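Local coordinates for major capsid protein (Human herpesvirus 1, PDB 1NO7), which forms the main building block of the herpes simplex virus capsid shell, represented here by its large protease-resistant upper domain, at residues C376-R381 with Y504-V510. Residues are numbered along the deposited sequence; the frame is centred on the assembly and turned at random.
Sequences CTAGVR and YFYPLPV
Gly379 and Tyr506 form the hydrogen-bonded pair at the heart of an antiparallel ladder between 376-381 and 504-510, flanked by the non-hydrogen-bonded pairs Ala378-Pro507 and Val380-Phe505. Gly379 gives its N-H to Tyr506 O, and its own O receives Tyr506 N at 2.8 Å in a nearly straight bond (174°). Beyond the ladder, one backbone bond at each end, Leu508 N to Thr377 O and Arg381 N to Tyr504 O, extends the pairing.

Around this frame the side chains illustrate how a glycine can serve as the seat of an aromatic cross-strand neighbour. With chi1 at 54°, CG of Tyr506 stands between its backbone N and carbonyl carbon, folding the ring across Gly379, whose CA lies 3.7 Å from the ring centroid in a CH-pi contact over the face. Arg381 CG meets the same ring at its edge, 3.6 Å from Tyr506 CD2, while Arg381 NH1 is hydrogen-bonded to Gly502 O. On the face that carries Val380 and Phe505, both valine methyls lie against the CD2-CE2 edge of the phenyl ring, beside Ile487 of strand 486-489. Thr377 OG1 adds a weak bond to Leu508 O (2.8 Å).

Strand 376-380 is the middle of three, also bonded through Cys376 and Ala378 to 486-489; backbone bonds to strands on both sides thus satisfy polar groups of strand 376-380 within a buried contact, while Val380 and Phe505 pack on one face and the Tyr506 ring lies over Gly379 on the other.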
ATOM      1  N   CYS A 376      -8.115  -0.193  -2.844  1.00 21.92           N
ATOM      2  CA  CYS A 376      -7.124  -0.090  -3.923  1.00 21.92           C
ATOM      3  C   CYS A 376      -6.098   1.048  -3.836  1.00 21.92           C
ATOM      4  O   CYS A 376      -6.432   2.175  -3.426  1.00 21.92           O
ATOM      5  CB  CYS A 376      -7.865   0.027  -5.253  1.00 44.94           C
ATOM      6  SG  CYS A 376      -7.025   1.092  -6.423  1.00 44.94           S
ATOM      7  N   THR A 377      -4.861   0.759  -4.257  1.00 28.00           N
ATOM      8  CA  THR A 377      -3.796   1.760  -4.223  1.00 28.00           C
ATOM      9  C   THR A 377      -3.994   2.758  -5.343  1.00 28.00           C
ATOM     10  O   THR A 377      -4.462   2.395  -6.433  1.00 28.00           O
ATOM     11  CB  THR A 377      -2.400   1.130  -4.391  1.00 22.01           C
ATOM     12  OG1 THR A 377      -2.154   0.787  -5.768  1.00 22.01           O
ATOM     13  CG2 THR A 377      -2.301  -0.112  -3.532  1.00 22.01           C
ATOM     14  N   ALA A 378      -3.633   4.011  -5.067  1.00 30.14           N
ATOM     15  CA  ALA A 378      -3.767   5.091  -6.047  1.00 30.14           C
ATOM     16  C   ALA A 378      -2.674   6.142  -5.896  1.00 30.14           C
ATOM     17  O   ALA A 378      -2.115   6.336  -4.801  1.00 30.14           O
ATOM     18  CB  ALA A 378      -5.149   5.762  -5.922  1.00  3.88           C
ATOM     19  N   GLY A 379      -2.375   6.800  -7.016  1.00 46.95           N
ATOM     20  CA  GLY A 379      -1.370   7.847  -7.049  1.00 46.95           C
ATOM     21  C   GLY A 379      -2.098   9.151  -6.775  1.00 46.95           C
ATOM     22  O   GLY A 379      -3.293   9.287  -7.107  1.00 46.95           O
ATOM     23  N   VAL A 380      -1.390  10.111  -6.183  1.00 54.85           N
ATOM     24  CA  VAL A 380      -1.986  11.398  -5.833  1.00 54.85           C
ATOM     25  C   VAL A 380      -1.600  12.572  -6.741  1.00 54.85           C
ATOM     26  O   VAL A 380      -0.467  12.634  -7.241  1.00 54.85           O
ATOM     27  CB  VAL A 380      -1.601  11.769  -4.405  1.00 38.01           C
ATOM     28  CG1 VAL A 380      -2.322  13.034  -3.989  1.00 38.01           C
ATOM     29  CG2 VAL A 380      -1.927  10.631  -3.483  1.00 38.01           C
ATOM     30  N   ARG A 381      -2.552  13.490  -6.951  1.00 45.00           N
ATOM     31  CA  ARG A 381      -2.295  14.691  -7.767  1.00 45.00           C
ATOM     32  C   ARG A 381      -1.991  15.822  -6.772  1.00 45.00           C
ATOM     33  O   ARG A 381      -2.833  16.690  -6.512  1.00 45.00           O
ATOM     34  CB  ARG A 381      -3.533  15.046  -8.588  1.00 69.36           C
ATOM     35  CG  ARG A 381      -4.021  13.942  -9.484  1.00 69.36           C
ATOM     36  CD  ARG A 381      -5.289  14.358 -10.191  1.00 69.36           C
ATOM     37  NE  ARG A 381      -5.093  15.596 -10.940  1.00 69.36           N
ATOM     38  CZ  ARG A 381      -6.066  16.266 -11.558  1.00 69.36           C
ATOM     39  NH1 ARG A 381      -7.324  15.818 -11.521  1.00 69.36           N
ATOM     40  NH2 ARG A 381      -5.786  17.392 -12.208  1.00 69.36           N
ATOM     41  N   TYR A 504      -8.545  14.559  -6.950  1.00 52.50           N
ATOM     42  CA  TYR A 504      -7.216  14.609  -6.325  1.00 52.50           C
ATOM     43  C   TYR A 504      -6.391  13.330  -6.487  1.00 52.50           C
ATOM     44  O   TYR A 504      -5.157  13.373  -6.680  1.00 52.50           O
ATOM     45  CB  TYR A 504      -7.337  14.887  -4.822  1.00 62.35           C
ATOM     46  CG  TYR A 504      -8.140  16.113  -4.458  1.00 62.35           C
ATOM     47  CD1 TYR A 504      -9.534  16.097  -4.503  1.00 62.35           C
ATOM     48  CD2 TYR A 504      -7.508  17.289  -4.065  1.00 62.35           C
ATOM     49  CE1 TYR A 504     -10.280  17.218  -4.164  1.00 62.35           C
ATOM     50  CE2 TYR A 504      -8.246  18.417  -3.727  1.00 62.35           C
ATOM     51  CZ  TYR A 504      -9.636  18.375  -3.779  1.00 62.35           C
ATOM     52  OH  TYR A 504     -10.389  19.488  -3.462  1.00 62.35           O
ATOM     53  N   PHE A 505      -7.082  12.196  -6.392  1.00 64.25           N
ATOM     54  CA  PHE A 505      -6.442  10.890  -6.481  1.00 64.25           C
ATOM     55  C   PHE A 505      -6.831  10.074  -7.700  1.00 64.25           C
ATOM     56  O   PHE A 505      -7.988  10.075  -8.115  1.00 64.25           O
ATOM     57  CB  PHE A 505      -6.800  10.091  -5.253  1.00 31.00           C
ATOM     58  CG  PHE A 505      -6.556  10.818  -3.969  1.00 31.00           C
ATOM     59  CD1 PHE A 505      -7.620  11.127  -3.125  1.00 31.00           C
ATOM     60  CD2 PHE A 505      -5.255  11.127  -3.568  1.00 31.00           C
ATOM     61  CE1 PHE A 505      -7.409  11.725  -1.882  1.00 31.00           C
ATOM     62  CE2 PHE A 505      -5.016  11.730  -2.324  1.00 31.00           C
ATOM     63  CZ  PHE A 505      -6.102  12.031  -1.471  1.00 31.00           C
ATOM     64  N   TYR A 506      -5.864   9.357  -8.262  1.00 37.10           N
ATOM     65  CA  TYR A 506      -6.141   8.521  -9.426  1.00 37.10           C
ATOM     66  C   TYR A 506      -5.780   7.051  -9.165  1.00 37.10           C
ATOM     67  O   TYR A 506      -4.664   6.747  -8.713  1.00 37.10           O
ATOM     68  CB  TYR A 506      -5.378   9.046 -10.633  1.00 36.93           C
ATOM     69  CG  TYR A 506      -3.896   9.188 -10.402  1.00 36.93           C
ATOM     70  CD1 TYR A 506      -3.036   8.114 -10.569  1.00 36.93           C
ATOM     71  CD2 TYR A 506      -3.349  10.413 -10.063  1.00 36.93           C
ATOM     72  CE1 TYR A 506      -1.654   8.261 -10.417  1.00 36.93           C
ATOM     73  CE2 TYR A 506      -1.969  10.581  -9.904  1.00 36.93           C
ATOM     74  CZ  TYR A 506      -1.124   9.505 -10.089  1.00 36.93           C
ATOM     75  OH  TYR A 506       0.248   9.697 -10.004  1.00 36.93           O
ATOM     76  N   PRO A 507      -6.735   6.125  -9.424  1.00 45.92           N
ATOM     77  CA  PRO A 507      -6.579   4.674  -9.240  1.00 45.92           C
ATOM     78  C   PRO A 507      -5.402   4.153 -10.038  1.00 45.92           C
ATOM     79  O   PRO A 507      -5.227   4.522 -11.208  1.00 45.92           O
ATOM     80  CB  PRO A 507      -7.897   4.112  -9.775  1.00 40.40           C
ATOM     81  CG  PRO A 507      -8.876   5.178  -9.447  1.00 40.40           C
ATOM     82  CD  PRO A 507      -8.114   6.438  -9.850  1.00 40.40           C
ATOM     83  N   LEU A 508      -4.603   3.298  -9.410  1.00 25.45           N
ATOM     84  CA  LEU A 508      -3.444   2.713 -10.078  1.00 25.45           C
ATOM     85  C   LEU A 508      -2.946   1.554  -9.216  1.00 25.45           C
ATOM     86  O   LEU A 508      -1.983   1.724  -8.449  1.00 25.45           O
ATOM     87  CB  LEU A 508      -2.343   3.759 -10.222  1.00 24.58           C
ATOM     88  CG  LEU A 508      -1.082   3.273 -10.927  1.00 24.58           C
ATOM     89  CD1 LEU A 508      -1.024   3.893 -12.336  1.00 24.58           C
ATOM     90  CD2 LEU A 508       0.165   3.672 -10.115  1.00 24.58           C
ATOM     91  N   PRO A 509      -3.592   0.359  -9.332  1.00 36.21           N
ATOM     92  CA  PRO A 509      -3.229  -0.838  -8.558  1.00 36.21           C
ATOM     93  C   PRO A 509      -1.822  -1.351  -8.850  1.00 36.21           C
ATOM     94  O   PRO A 509      -1.463  -1.569 -10.014  1.00 36.21           O
ATOM     95  CB  PRO A 509      -4.294  -1.860  -8.969  1.00 35.31           C
ATOM     96  CG  PRO A 509      -5.426  -1.025  -9.481  1.00 35.31           C
ATOM     97  CD  PRO A 509      -4.696   0.037 -10.254  1.00 35.31           C
ATOM     98  N   VAL A 510      -1.029  -1.535  -7.794  1.00 49.70           N
ATOM     99  CA  VAL A 510       0.330  -2.044  -7.953  1.00 49.70           C
ATOM    100  C   VAL A 510       0.328  -3.560  -7.801  1.00 49.70           C
ATOM    101  O   VAL A 510       1.314  -4.226  -8.133  1.00 49.70           O
ATOM    102  CB  VAL A 510       1.289  -1.490  -6.876  1.00 37.46           C
ATOM    103  CG1 VAL A 510       1.516  -0.025  -7.102  1.00 37.46           C
ATOM    104  CG2 VAL A 510       0.717  -1.726  -5.483  1.00 37.46           C
TER